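Local coordinates for protein bifunctional autolysin (Staphylococcus aureus subsp. aureus Mu50, PDB 6FXO) that probably cleaves the glycan strands of peptidoglycan in the staphylococcal cell wall as an N-acetylglucosaminidase of glycoside hydrolase family 73, at residues 14-18 with 45-50; 61-66 with 234-240; 123-127 with 142-146. The contacts are given in a common frame with arbitrary orientation. Residues are numbered along the deposited sequence.

Interaction 1 (14-18 with 45-50); sequences LNQVA and VKHAMD
Leu14, Met49 and Ala18 bury the most surface where helix 14-22 packs on residues 45-50, of and just after helix 42-49. Residues 14-18 and 45-49 are helical: Ala18 N bonds to Leu14 O at 3.0 Å, and Met49 N bonds weakly to Val45 O at 3.1 Å. The short helix axes of 14-18 and 45-49 approach to 9.4 Å, with directions 114° apart. The nearest CA atoms are those of Ala18 and Lys46, at 5.2 Å, as the small Ala18 side chain permits.

Leu14, in a t, p rotamer, points toward the other helix. Leu14 CD1 lies 3.7 Å from Lys46 O and 4.1 Å from Met49 CB. Leu14 CD2 lies 3.2 Å from Asp50 OD1. Met49, in an m, t, p rotamer, reaches back to the first helix. Met49 CE meets Val17 CG2 at 3.4 Å and Ala18 N at 3.5 Å. Ala18 CB lies 3.9 Å from Lys46 CA, 4.1 Å from Met49 SD and 4.3 Å from Val45 CG1.

No hydrogen bond crosses the contact. Asp50 is the N-cap of helix 51-56, and Met49 also touches Trp200. The arrangement is typical of apolar helix-helix packing, here with an alanine between two steeply crossing helices.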
ATOM      1  N   LEU A  14      -9.838 -16.812  15.875  1.00 95.47           N
ATOM      2  CA  LEU A  14     -10.082 -16.697  14.456  1.00 88.36           C
ATOM      3  C   LEU A  14     -11.528 -17.027  14.146  1.00 91.40           C
ATOM      4  O   LEU A  14     -12.090 -16.482  13.201  1.00 92.84           O
ATOM      5  CB  LEU A  14      -9.146 -17.681  13.741  1.00 83.01           C
ATOM      6  CG  LEU A  14      -9.268 -17.801  12.230  1.00 89.52           C
ATOM      7  CD1 LEU A  14      -8.765 -16.541  11.562  1.00 88.04           C
ATOM      8  CD2 LEU A  14      -8.448 -18.986  11.764  1.00 84.40           C
ATOM      9  N   ASN A  15     -12.131 -17.917  14.953  1.00 94.70           N
ATOM     10  CA  ASN A  15     -13.512 -18.307  14.749  1.00 95.14           C
ATOM     11  C   ASN A  15     -14.435 -17.129  14.967  1.00 85.00           C
ATOM     12  O   ASN A  15     -15.383 -16.924  14.211  1.00 81.57           O
ATOM     13  CB  ASN A  15     -13.842 -19.395  15.750  1.00107.32           C
ATOM     14  CG  ASN A  15     -13.496 -20.783  15.297  1.00136.68           C
ATOM     15  OD1 ASN A  15     -12.454 -20.999  14.665  1.00148.85           O
ATOM     16  ND2 ASN A  15     -14.255 -21.798  15.683  1.00152.56           N
ATOM     17  N   GLN A  16     -14.128 -16.348  16.006  1.00 72.92           N
ATOM     18  CA  GLN A  16     -14.868 -15.157  16.415  1.00 68.89           C
ATOM     19  C   GLN A  16     -14.644 -14.048  15.437  1.00 65.62           C
ATOM     20  O   GLN A  16     -15.594 -13.451  14.936  1.00 59.62           O
ATOM     21  CB  GLN A  16     -14.388 -14.660  17.805  1.00 66.68           C
ATOM     22  CG  GLN A  16     -15.443 -14.034  18.746  1.00 86.46           C
ATOM     23  CD  GLN A  16     -14.810 -13.474  20.017  1.00109.15           C
ATOM     24  OE1 GLN A  16     -14.209 -14.212  20.802  1.00121.13           O
ATOM     25  NE2 GLN A  16     -14.995 -12.165  20.326  1.00108.62           N
ATOM     26  N   VAL A  17     -13.375 -13.792  15.138  1.00 67.21           N
ATOM     27  CA  VAL A  17     -13.118 -12.698  14.186  1.00 71.47           C
ATOM     28  C   VAL A  17     -13.646 -12.875  12.771  1.00 64.52           C
ATOM     29  O   VAL A  17     -14.003 -11.896  12.121  1.00 64.02           O
ATOM     30  CB  VAL A  17     -11.641 -12.263  14.200  1.00 68.44           C
ATOM     31  CG1 VAL A  17     -11.305 -11.587  15.521  1.00 67.70           C
ATOM     32  CG2 VAL A  17     -10.728 -13.451  13.954  1.00 61.82           C
ATOM     33  N   ALA A  18     -13.666 -14.107  12.288  1.00 60.89           N
ATOM     34  CA  ALA A  18     -14.167 -14.372  10.948  1.00 74.40           C
ATOM     35  C   ALA A  18     -15.689 -14.264  10.846  1.00 77.42           C
ATOM     36  O   ALA A  18     -16.190 -13.694   9.877  1.00 72.96           O
ATOM     37  CB  ALA A  18     -13.720 -15.747  10.488  1.00 82.06           C
ATOM     38  N   VAL A  45     -13.434 -16.586   4.546  1.00 86.61           N
ATOM     39  CA  VAL A  45     -12.969 -15.477   5.361  1.00 75.48           C
ATOM     40  C   VAL A  45     -11.988 -15.940   6.424  1.00 65.22           C
ATOM     41  O   VAL A  45     -11.016 -15.254   6.689  1.00 61.34           O
ATOM     42  CB  VAL A  45     -14.202 -14.777   5.987  1.00 67.54           C
ATOM     43  CG1 VAL A  45     -13.785 -13.572   6.823  1.00 53.00           C
ATOM     44  CG2 VAL A  45     -15.187 -14.364   4.900  1.00 69.32           C
ATOM     45  N   LYS A  46     -12.262 -17.105   7.030  1.00 63.15           N
ATOM     46  CA  LYS A  46     -11.455 -17.726   8.068  1.00 72.93           C
ATOM     47  C   LYS A  46     -10.060 -18.101   7.524  1.00 75.86           C
ATOM     48  O   LYS A  46      -9.085 -18.085   8.269  1.00 79.50           O
ATOM     49  CB  LYS A  46     -12.262 -18.930   8.636  1.00 76.42           C
ATOM     50  CG  LYS A  46     -11.549 -20.199   9.124  1.00 98.71           C
ATOM     51  CD  LYS A  46     -12.614 -21.331   9.326  1.00124.76           C
ATOM     52  CE  LYS A  46     -12.124 -22.660   9.886  1.00124.96           C
ATOM     53  NZ  LYS A  46     -13.195 -23.725   9.911  1.00108.16           N
ATOM     54  N   HIS A  47      -9.977 -18.397   6.218  1.00 68.40           N
ATOM     55  CA  HIS A  47      -8.719 -18.783   5.537  1.00 60.74           C
ATOM     56  C   HIS A  47      -7.889 -17.591   5.060  1.00 43.28           C
ATOM     57  O   HIS A  47      -6.675 -17.605   5.090  1.00 34.68           O
ATOM     58  CB  HIS A  47      -9.031 -19.737   4.359  1.00 55.96           C
ATOM     59  CG  HIS A  47      -7.864 -20.165   3.527  1.00 60.60           C
ATOM     60  ND1 HIS A  47      -7.674 -19.687   2.248  1.00 60.26           N
ATOM     61  CD2 HIS A  47      -6.949 -21.146   3.712  1.00 68.15           C
ATOM     62  CE1 HIS A  47      -6.687 -20.371   1.674  1.00 58.34           C
ATOM     63  NE2 HIS A  47      -6.233 -21.264   2.541  1.00 51.72           N
ATOM     64  N   ALA A  48      -8.571 -16.601   4.579  1.00 36.25           N
ATOM     65  CA  ALA A  48      -7.977 -15.394   4.082  1.00 41.08           C
ATOM     66  C   ALA A  48      -7.465 -14.500   5.236  1.00 42.20           C
ATOM     67  O   ALA A  48      -6.588 -13.663   5.027  1.00 43.02           O
ATOM     68  CB  ALA A  48      -8.986 -14.655   3.261  1.00 28.65           C
ATOM     69  N   MET A  49      -8.013 -14.740   6.434  1.00 41.57           N
ATOM     70  CA  MET A  49      -7.712 -14.018   7.690  1.00 38.71           C
ATOM     71  C   MET A  49      -6.729 -14.704   8.645  1.00 36.62           C
ATOM     72  O   MET A  49      -6.117 -14.083   9.531  1.00 34.82           O
ATOM     73  CB  MET A  49      -9.025 -13.860   8.471  1.00 33.99           C
ATOM     74  CG  MET A  49      -9.827 -12.678   8.097  1.00 43.79           C
ATOM     75  SD  MET A  49     -11.386 -12.707   9.032  1.00 47.92           S
ATOM     76  CE  MET A  49     -10.814 -12.857  10.622  1.00 40.75           C
ATOM     77  N   ASP A  50      -6.588 -15.973   8.454  1.00 36.41           N
ATOM     78  CA  ASP A  50      -5.726 -16.799   9.266  1.00 36.89           C
ATOM     79  C   ASP A  50      -4.317 -16.382   9.194  1.00 33.65           C
ATOM     80  O   ASP A  50      -3.551 -16.937   8.447  1.00 34.29           O
ATOM     81  CB  ASP A  50      -5.945 -18.274   8.884  1.00 39.24           C
ATOM     82  CG  ASP A  50      -5.145 -19.257   9.708  1.00 57.73           C
ATOM     83  OD1 ASP A  50      -5.377 -19.332  10.929  1.00 73.64           O
ATOM     84  OD2 ASP A  50      -4.337 -19.997   9.121  1.00 62.19           O
TER

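Interaction 2 (61-66 with 234-240); sequences KYQFLR and VGKYFDI
This is a single antiparallel backbone bridge, a non-hydrogen-bonded pair, between the loop after helix 51-56 and the C-terminal strand 237-242. Residues 61-64 form a 3-10 turn, and Leu65 and Arg66 are extended. Leu65 bridges Phe238, CA to CA 4.3 Å. Two backbone bonds flank the pair: Asp239 N to Phe64 O at 2.7 Å and Arg66 N to Tyr237 O at 2.8 Å.

The Phe238 ring (chi1 m) turns its edge to the face of Tyr62, centroids 5.4 Å apart and planes at 75°. Leu65 CD1 sits over a Phe238 face, 4.2 Å from the ring centroid. Gly235 N donates to Tyr62 OH at 2.8 Å; a CB on Gly235 would clash with Leu65 and Tyr62. Phe64 CG packs on Ile240 CG1 at 3.7 Å. Arg66, m at chi1 to chi3, makes a salt bridge from NH1 to Asp239 OD2 at 2.9 Å. Lys197 also pairs with Asp239.

Strand 4-9 runs parallel to strand 237-242 and bonds to it, while helices 51-56 and 216-231 pack against residues 61-66.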
ATOM      1  N   LYS A  61       3.497 -12.950   3.895  1.00 29.15           N
ATOM      2  CA  LYS A  61       3.801 -12.191   5.107  1.00 29.61           C
ATOM      3  C   LYS A  61       3.933 -10.674   4.851  1.00 24.67           C
ATOM      4  O   LYS A  61       3.916  -9.932   5.791  1.00 21.55           O
ATOM      5  CB  LYS A  61       5.053 -12.697   5.878  1.00 32.63           C
ATOM      6  CG  LYS A  61       6.379 -12.806   5.073  1.00 41.88           C
ATOM      7  CD  LYS A  61       7.496 -13.521   5.909  1.00 54.28           C
ATOM      8  CE  LYS A  61       8.870 -13.585   5.245  1.00 80.90           C
ATOM      9  NZ  LYS A  61       9.922 -14.312   6.053  1.00 81.37           N
ATOM     10  N   TYR A  62       4.015 -10.215   3.565  1.00 21.58           N
ATOM     11  CA  TYR A  62       4.144  -8.790   3.377  1.00 21.86           C
ATOM     12  C   TYR A  62       2.970  -7.957   3.816  1.00 26.03           C
ATOM     13  O   TYR A  62       3.123  -6.741   3.888  1.00 24.11           O
ATOM     14  CB  TYR A  62       4.866  -8.398   2.029  1.00 28.07           C
ATOM     15  CG  TYR A  62       6.383  -8.600   2.052  1.00 22.14           C
ATOM     16  CD1 TYR A  62       6.934  -9.875   2.002  1.00 23.94           C
ATOM     17  CD2 TYR A  62       7.260  -7.524   2.205  1.00 31.10           C
ATOM     18  CE1 TYR A  62       8.297 -10.083   2.117  1.00 21.23           C
ATOM     19  CE2 TYR A  62       8.670  -7.716   2.309  1.00 18.99           C
ATOM     20  CZ  TYR A  62       9.159  -8.983   2.256  1.00 19.51           C
ATOM     21  OH  TYR A  62      10.524  -9.163   2.241  1.00 33.90           O
ATOM     22  N   GLN A  63       1.774  -8.614   4.112  1.00 29.52           N
ATOM     23  CA  GLN A  63       0.603  -7.882   4.553  1.00 36.41           C
ATOM     24  C   GLN A  63       0.842  -7.392   5.979  1.00 34.40           C
ATOM     25  O   GLN A  63       0.117  -6.543   6.462  1.00 32.83           O
ATOM     26  CB  GLN A  63      -0.710  -8.692   4.447  1.00 33.42           C
ATOM     27  CG  GLN A  63      -0.861  -9.950   5.296  1.00 26.01           C
ATOM     28  CD  GLN A  63      -1.956 -10.744   4.601  1.00 34.70           C
ATOM     29  OE1 GLN A  63      -3.206 -10.439   4.776  1.00 19.32           O
ATOM     30  NE2 GLN A  63      -1.484 -11.778   3.766  1.00 16.29           N
ATOM     31  N   PHE A  64       1.788  -8.008   6.639  1.00 35.92           N
ATOM     32  CA  PHE A  64       2.172  -7.639   8.014  1.00 37.24           C
ATOM     33  C   PHE A  64       3.377  -6.669   8.039  1.00 37.69           C
ATOM     34  O   PHE A  64       3.826  -6.279   9.114  1.00 37.77           O
ATOM     35  CB  PHE A  64       2.393  -8.816   8.908  1.00 32.49           C
ATOM     36  CG  PHE A  64       1.361  -9.903   8.807  1.00 33.49           C
ATOM     37  CD1 PHE A  64       0.010  -9.680   9.201  1.00 23.72           C
ATOM     38  CD2 PHE A  64       1.697 -11.140   8.294  1.00 36.23           C
ATOM     39  CE1 PHE A  64      -0.900 -10.658   9.050  1.00 29.19           C
ATOM     40  CE2 PHE A  64       0.739 -12.130   8.155  1.00 51.13           C
ATOM     41  CZ  PHE A  64      -0.553 -11.887   8.531  1.00 39.91           C
ATOM     42  N   LEU A  65       3.935  -6.338   6.858  1.00 29.48           N
ATOM     43  CA  LEU A  65       5.063  -5.413   6.854  1.00 27.96           C
ATOM     44  C   LEU A  65       4.544  -4.001   7.341  1.00 26.46           C
ATOM     45  O   LEU A  65       3.501  -3.562   6.875  1.00 28.02           O
ATOM     46  CB  LEU A  65       5.669  -5.253   5.416  1.00 24.23           C
ATOM     47  CG  LEU A  65       6.774  -4.221   5.194  1.00 23.57           C
ATOM     48  CD1 LEU A  65       8.203  -4.815   5.640  1.00 14.66           C
ATOM     49  CD2 LEU A  65       6.764  -3.630   3.748  1.00 15.06           C
ATOM     50  N   ARG A  66       5.272  -3.292   8.206  1.00 29.08           N
ATOM     51  CA  ARG A  66       4.805  -1.980   8.618  1.00 28.08           C
ATOM     52  C   ARG A  66       5.178  -0.877   7.619  1.00 29.29           C
ATOM     53  O   ARG A  66       6.329  -0.595   7.349  1.00 32.93           O
ATOM     54  CB  ARG A  66       5.336  -1.605  10.039  1.00 32.55           C
ATOM     55  CG  ARG A  66       4.819  -2.441  11.223  1.00 30.46           C
ATOM     56  CD  ARG A  66       3.456  -2.000  11.843  1.00 40.27           C
ATOM     57  NE  ARG A  66       3.601  -0.700  12.496  1.00 44.73           N
ATOM     58  CZ  ARG A  66       3.701  -0.480  13.810  1.00 43.20           C
ATOM     59  NH1 ARG A  66       3.677  -1.497  14.659  1.00 32.52           N
ATOM     60  NH2 ARG A  66       3.880   0.746  14.269  1.00 48.63           N
ATOM     61  N   VAL A 234      14.587  -6.937   1.069  1.00 41.71           N
ATOM     62  CA  VAL A 234      13.609  -7.697   1.848  1.00 46.54           C
ATOM     63  C   VAL A 234      13.111  -6.817   3.056  1.00 45.21           C
ATOM     64  O   VAL A 234      13.832  -5.925   3.508  1.00 38.19           O
ATOM     65  CB  VAL A 234      14.284  -8.998   2.375  1.00 51.90           C
ATOM     66  CG1 VAL A 234      13.323  -9.801   3.239  1.00 64.47           C
ATOM     67  CG2 VAL A 234      14.814  -9.848   1.225  1.00 55.41           C
ATOM     68  N   GLY A 235      11.860  -7.047   3.545  1.00 44.85           N
ATOM     69  CA  GLY A 235      11.340  -6.272   4.673  1.00 33.66           C
ATOM     70  C   GLY A 235      11.968  -6.593   6.012  1.00 28.28           C
ATOM     71  O   GLY A 235      12.412  -7.707   6.247  1.00 33.82           O
ATOM     72  N   LYS A 236      11.973  -5.656   6.878  1.00 33.92           N
ATOM     73  CA  LYS A 236      12.537  -5.818   8.208  1.00 51.00           C
ATOM     74  C   LYS A 236      11.630  -5.593   9.387  1.00 43.73           C
ATOM     75  O   LYS A 236      11.961  -6.064  10.465  1.00 45.88           O
ATOM     76  CB  LYS A 236      13.742  -4.863   8.357  1.00 56.68           C
ATOM     77  CG  LYS A 236      15.055  -5.374   7.773  1.00 73.60           C
ATOM     78  CD  LYS A 236      15.580  -4.421   6.696  1.00 99.20           C
ATOM     79  CE  LYS A 236      16.974  -4.744   6.207  1.00103.42           C
ATOM     80  NZ  LYS A 236      17.355  -3.929   5.010  1.00114.75           N
ATOM     81  N   TYR A 237      10.514  -4.881   9.204  1.00 30.58           N
ATOM     82  CA  TYR A 237       9.599  -4.619  10.301  1.00 33.62           C
ATOM     83  C   TYR A 237       8.262  -5.183  10.033  1.00 30.37           C
ATOM     84  O   TYR A 237       7.541  -4.757   9.084  1.00 22.57           O
ATOM     85  CB  TYR A 237       9.545  -3.114  10.669  1.00 42.76           C
ATOM     86  CG  TYR A 237      10.905  -2.490  10.901  1.00 56.29           C
ATOM     87  CD1 TYR A 237      11.532  -2.573  12.141  1.00 64.29           C
ATOM     88  CD2 TYR A 237      11.569  -1.825   9.883  1.00 63.30           C
ATOM     89  CE1 TYR A 237      12.784  -2.017  12.355  1.00 75.92           C
ATOM     90  CE2 TYR A 237      12.824  -1.262  10.087  1.00 86.72           C
ATOM     91  CZ  TYR A 237      13.429  -1.360  11.323  1.00 95.75           C
ATOM     92  OH  TYR A 237      14.673  -0.810  11.527  1.00 94.10           O
ATOM     93  N   PHE A 238       7.918  -6.166  10.877  1.00 25.43           N
ATOM     94  CA  PHE A 238       6.609  -6.794  10.665  1.00 24.65           C
ATOM     95  C   PHE A 238       5.744  -6.765  11.884  1.00 26.58           C
ATOM     96  O   PHE A 238       6.230  -6.596  12.990  1.00 23.67           O
ATOM     97  CB  PHE A 238       6.855  -8.219  10.110  1.00 30.00           C
ATOM     98  CG  PHE A 238       7.546  -8.324   8.770  1.00 33.70           C
ATOM     99  CD1 PHE A 238       8.957  -8.205   8.674  1.00 37.36           C
ATOM    100  CD2 PHE A 238       6.852  -8.633   7.619  1.00 36.94           C
ATOM    101  CE1 PHE A 238       9.614  -8.392   7.453  1.00 29.17           C
ATOM    102  CE2 PHE A 238       7.511  -8.834   6.390  1.00 35.60           C
ATOM    103  CZ  PHE A 238       8.889  -8.704   6.314  1.00 31.67           C
ATOM    104  N   ASP A 239       4.406  -6.970  11.686  1.00 29.43           N
ATOM    105  CA  ASP A 239       3.437  -6.933  12.806  1.00 31.73           C
ATOM    106  C   ASP A 239       2.318  -7.887  12.501  1.00 28.79           C
ATOM    107  O   ASP A 239       1.497  -7.589  11.652  1.00 24.58           O
ATOM    108  CB  ASP A 239       2.844  -5.505  12.842  1.00 35.02           C
ATOM    109  CG  ASP A 239       2.082  -5.049  14.078  1.00 43.39           C
ATOM    110  OD1 ASP A 239       1.399  -5.891  14.706  1.00 39.10           O
ATOM    111  OD2 ASP A 239       2.061  -3.825  14.341  1.00 36.88           O
ATOM    112  N   ILE A 240       2.289  -9.014  13.207  1.00 26.73           N
ATOM    113  CA  ILE A 240       1.346 -10.072  13.088  1.00 34.24           C
ATOM    114  C   ILE A 240       0.312 -10.244  14.228  1.00 38.70           C
ATOM    115  O   ILE A 240       0.660 -10.494  15.380  1.00 36.14           O
ATOM    116  CB  ILE A 240       2.189 -11.371  12.871  1.00 38.37           C
ATOM    117  CG1 ILE A 240       3.222 -11.178  11.717  1.00 41.47           C
ATOM    118  CG2 ILE A 240       1.300 -12.576  12.589  1.00 34.70           C
ATOM    119  CD1 ILE A 240       4.234 -12.343  11.579  1.00 35.18           C
TER

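Interaction 3 (123-127 with 142-146); sequences QLAKG and KYHNV
Residues 123-126 form one weakly bonded helical turn, and Gly127 leaves it with a positive phi of 85°. The turn has a weak bond from Gly127 N to Gln123 O, 3.1 Å. Residues 142-145 run extended, without regular secondary structure, and pass alongside residues 124-127. The nearest CA pairs are Gly127 with His144 at 4.2 Å and Ala125 with Asn145 at 4.7 Å. The backbones meet directly through a weak hydrogen bond, Asn145 N to Leu124 O at 2.7 Å. His144 CA adds a C-H...O contact to Leu124 O at 3.6 Å.

His144 is the main side-chain link. With chi1 m and chi2 near -100°, His144 ND1 donates to Ala125 O at 2.7 Å. This bond lies near the ring plane. Gly127 CA sits over one face of the His144 ring, 3.6 Å from the centroid, in a CH-pi contact. A CB on Gly127 would clash with His144 CE1 and Lys142 CB, so the lack of a side chain lets the two segments approach.

Leu124 CG packs on Asn145 CB at 3.5 Å. Ala125 CB meets Val146 CG1 at 4.2 Å. In the Asn145 amide, OD1 accepts from Ile149 N, and ND2 makes a weak bond to Gly160 O. His144 and Val146 also pack on helix 172-180.

Residues 128-140 are not modelled, so the contact brings together the chain on the two sides of that gap. It is a short helical turn whose Leu124 O (weakly) and Ala125 O accept from an extended segment, within the GH73 glucosaminidase region of the lysozyme clan.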
ATOM      1  N   GLN A 123      -0.160  11.181 -18.271  1.00 57.74           N
ATOM      2  CA  GLN A 123      -0.044  12.549 -18.730  1.00 68.78           C
ATOM      3  C   GLN A 123       0.154  13.489 -17.537  1.00 68.03           C
ATOM      4  O   GLN A 123       0.880  14.477 -17.625  1.00 62.54           O
ATOM      5  CB  GLN A 123      -1.288  12.926 -19.590  1.00 73.51           C
ATOM      6  CG  GLN A 123      -1.374  14.346 -20.197  1.00 91.49           C
ATOM      7  CD  GLN A 123      -0.346  14.700 -21.259  1.00 95.60           C
ATOM      8  OE1 GLN A 123      -0.527  14.490 -22.458  1.00109.59           O
ATOM      9  NE2 GLN A 123       0.754  15.250 -20.779  1.00 90.84           N
ATOM     10  N   LEU A 124      -0.472  13.145 -16.399  1.00 64.91           N
ATOM     11  CA  LEU A 124      -0.354  13.943 -15.190  1.00 57.23           C
ATOM     12  C   LEU A 124       1.085  14.006 -14.650  1.00 51.23           C
ATOM     13  O   LEU A 124       1.481  14.998 -14.063  1.00 54.59           O
ATOM     14  CB  LEU A 124      -1.259  13.319 -14.118  1.00 48.56           C
ATOM     15  CG  LEU A 124      -2.168  14.255 -13.324  1.00 62.57           C
ATOM     16  CD1 LEU A 124      -3.145  14.958 -14.236  1.00 63.68           C
ATOM     17  CD2 LEU A 124      -2.933  13.445 -12.289  1.00 68.05           C
ATOM     18  N   ALA A 125       1.846  12.938 -14.875  1.00 47.68           N
ATOM     19  CA  ALA A 125       3.233  12.763 -14.453  1.00 46.97           C
ATOM     20  C   ALA A 125       4.130  13.226 -15.541  1.00 55.00           C
ATOM     21  O   ALA A 125       5.268  13.613 -15.298  1.00 57.77           O
ATOM     22  CB  ALA A 125       3.510  11.299 -14.152  1.00 43.87           C
ATOM     23  N   LYS A 126       3.619  13.140 -16.758  1.00 64.00           N
ATOM     24  CA  LYS A 126       4.365  13.561 -17.937  1.00 68.67           C
ATOM     25  C   LYS A 126       4.554  15.080 -17.833  1.00 66.69           C
ATOM     26  O   LYS A 126       5.456  15.650 -18.449  1.00 63.17           O
ATOM     27  CB  LYS A 126       3.593  13.204 -19.225  1.00 70.29           C
ATOM     28  CG  LYS A 126       4.024  11.875 -19.846  1.00 80.45           C
ATOM     29  CD  LYS A 126       3.564  11.708 -21.301  1.00 95.68           C
ATOM     30  CE  LYS A 126       4.001  10.378 -21.886  1.00120.51           C
ATOM     31  NZ  LYS A 126       3.628  10.232 -23.325  1.00137.76           N
ATOM     32  N   GLY A 127       3.694  15.715 -17.017  1.00 61.00           N
ATOM     33  CA  GLY A 127       3.737  17.147 -16.818  1.00 60.26           C
ATOM     34  C   GLY A 127       2.947  17.836 -17.910  1.00 64.97           C
ATOM     35  O   GLY A 127       2.325  18.870 -17.689  1.00 67.67           O
ATOM     36  N   LYS A 142       5.932  22.433 -18.440  1.00174.36           N
ATOM     37  CA  LYS A 142       5.070  21.531 -17.700  1.00157.41           C
ATOM     38  C   LYS A 142       5.240  21.355 -16.201  1.00146.01           C
ATOM     39  O   LYS A 142       6.351  21.249 -15.685  1.00141.58           O
ATOM     40  CB  LYS A 142       5.281  20.132 -18.316  1.00150.49           C
ATOM     41  CG  LYS A 142       6.688  19.897 -18.950  1.00143.91           C
ATOM     42  CD  LYS A 142       7.758  19.237 -18.011  1.00143.45           C
ATOM     43  CE  LYS A 142       9.070  18.832 -18.696  1.00137.23           C
ATOM     44  NZ  LYS A 142      10.128  18.257 -17.766  1.00126.25           N
ATOM     45  N   TYR A 143       4.082  21.270 -15.528  1.00137.62           N
ATOM     46  CA  TYR A 143       3.938  21.086 -14.087  1.00126.81           C
ATOM     47  C   TYR A 143       3.615  19.541 -13.980  1.00116.39           C
ATOM     48  O   TYR A 143       3.112  18.998 -14.951  1.00111.21           O
ATOM     49  CB  TYR A 143       2.867  22.091 -13.579  1.00130.18           C
ATOM     50  CG  TYR A 143       3.280  23.553 -13.737  1.00154.11           C
ATOM     51  CD1 TYR A 143       3.197  24.209 -14.968  1.00163.31           C
ATOM     52  CD2 TYR A 143       3.762  24.290 -12.660  1.00164.58           C
ATOM     53  CE1 TYR A 143       3.578  25.534 -15.117  1.00165.54           C
ATOM     54  CE2 TYR A 143       4.144  25.621 -12.794  1.00168.69           C
ATOM     55  CZ  TYR A 143       4.054  26.241 -14.028  1.00170.26           C
ATOM     56  OH  TYR A 143       4.444  27.557 -14.174  1.00185.43           O
ATOM     57  N   HIS A 144       3.909  18.851 -12.842  1.00100.81           N
ATOM     58  CA  HIS A 144       3.677  17.396 -12.630  1.00 79.36           C
ATOM     59  C   HIS A 144       2.821  16.835 -11.469  1.00 63.09           C
ATOM     60  O   HIS A 144       2.553  17.529 -10.501  1.00 56.25           O
ATOM     61  CB  HIS A 144       5.075  16.767 -12.512  1.00 65.44           C
ATOM     62  CG  HIS A 144       5.963  17.031 -13.666  1.00 62.32           C
ATOM     63  ND1 HIS A 144       6.161  16.093 -14.673  1.00 64.11           N
ATOM     64  CD2 HIS A 144       6.706  18.116 -13.994  1.00 52.85           C
ATOM     65  CE1 HIS A 144       6.988  16.617 -15.568  1.00 66.06           C
ATOM     66  NE2 HIS A 144       7.328  17.826 -15.190  1.00 63.75           N
ATOM     67  N   ASN A 145       2.438  15.526 -11.570  1.00 59.67           N
ATOM     68  CA  ASN A 145       1.629  14.894 -10.541  1.00 60.95           C
ATOM     69  C   ASN A 145       1.866  13.428 -10.497  1.00 62.61           C
ATOM     70  O   ASN A 145       1.277  12.696 -11.297  1.00 65.17           O
ATOM     71  CB  ASN A 145       0.193  15.036 -10.868  1.00 56.27           C
ATOM     72  CG  ASN A 145      -0.610  15.285  -9.664  1.00 44.29           C
ATOM     73  OD1 ASN A 145      -0.574  14.525  -8.677  1.00 41.76           O
ATOM     74  ND2 ASN A 145      -1.406  16.277  -9.703  1.00 33.96           N
ATOM     75  N   VAL A 146       2.720  12.979  -9.600  1.00 56.71           N
ATOM     76  CA  VAL A 146       2.892  11.533  -9.623  1.00 41.49           C
ATOM     77  C   VAL A 146       1.936  10.765  -8.696  1.00 35.66           C
ATOM     78  O   VAL A 146       2.004   9.533  -8.622  1.00 39.68           O
ATOM     79  CB  VAL A 146       4.367  11.192  -9.378  1.00 44.19           C
ATOM     80  CG1 VAL A 146       5.245  11.884 -10.410  1.00 49.43           C
ATOM     81  CG2 VAL A 146       4.785  11.591  -7.967  1.00 57.10           C
TER

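Overall arrangement
The three contacts spread along an elongated chain with far more helix than strand. Interaction 1 closes first in sequence. Interaction 2 then joins residues 61-66 to the C-terminal strand, and interaction 3 falls between its two segments in sequence. Centres of interactions 1 and 2 are 19 Å apart, and their nearest atoms are about 5 Å apart. Both adjoin helices 51-56 and 195-200: Tyr196 meets Met49 and Phe64. Interaction 3 lies on the opposite side of the chain's centre, 42 Å and 32 Å from interactions 1 and 2, centre to centre. Interaction 2 places strand 237-242, which pairs with 4-9. Interaction 3 joins nearby parts of the glucosaminidase region on either side of the unmodelled residues 128-140.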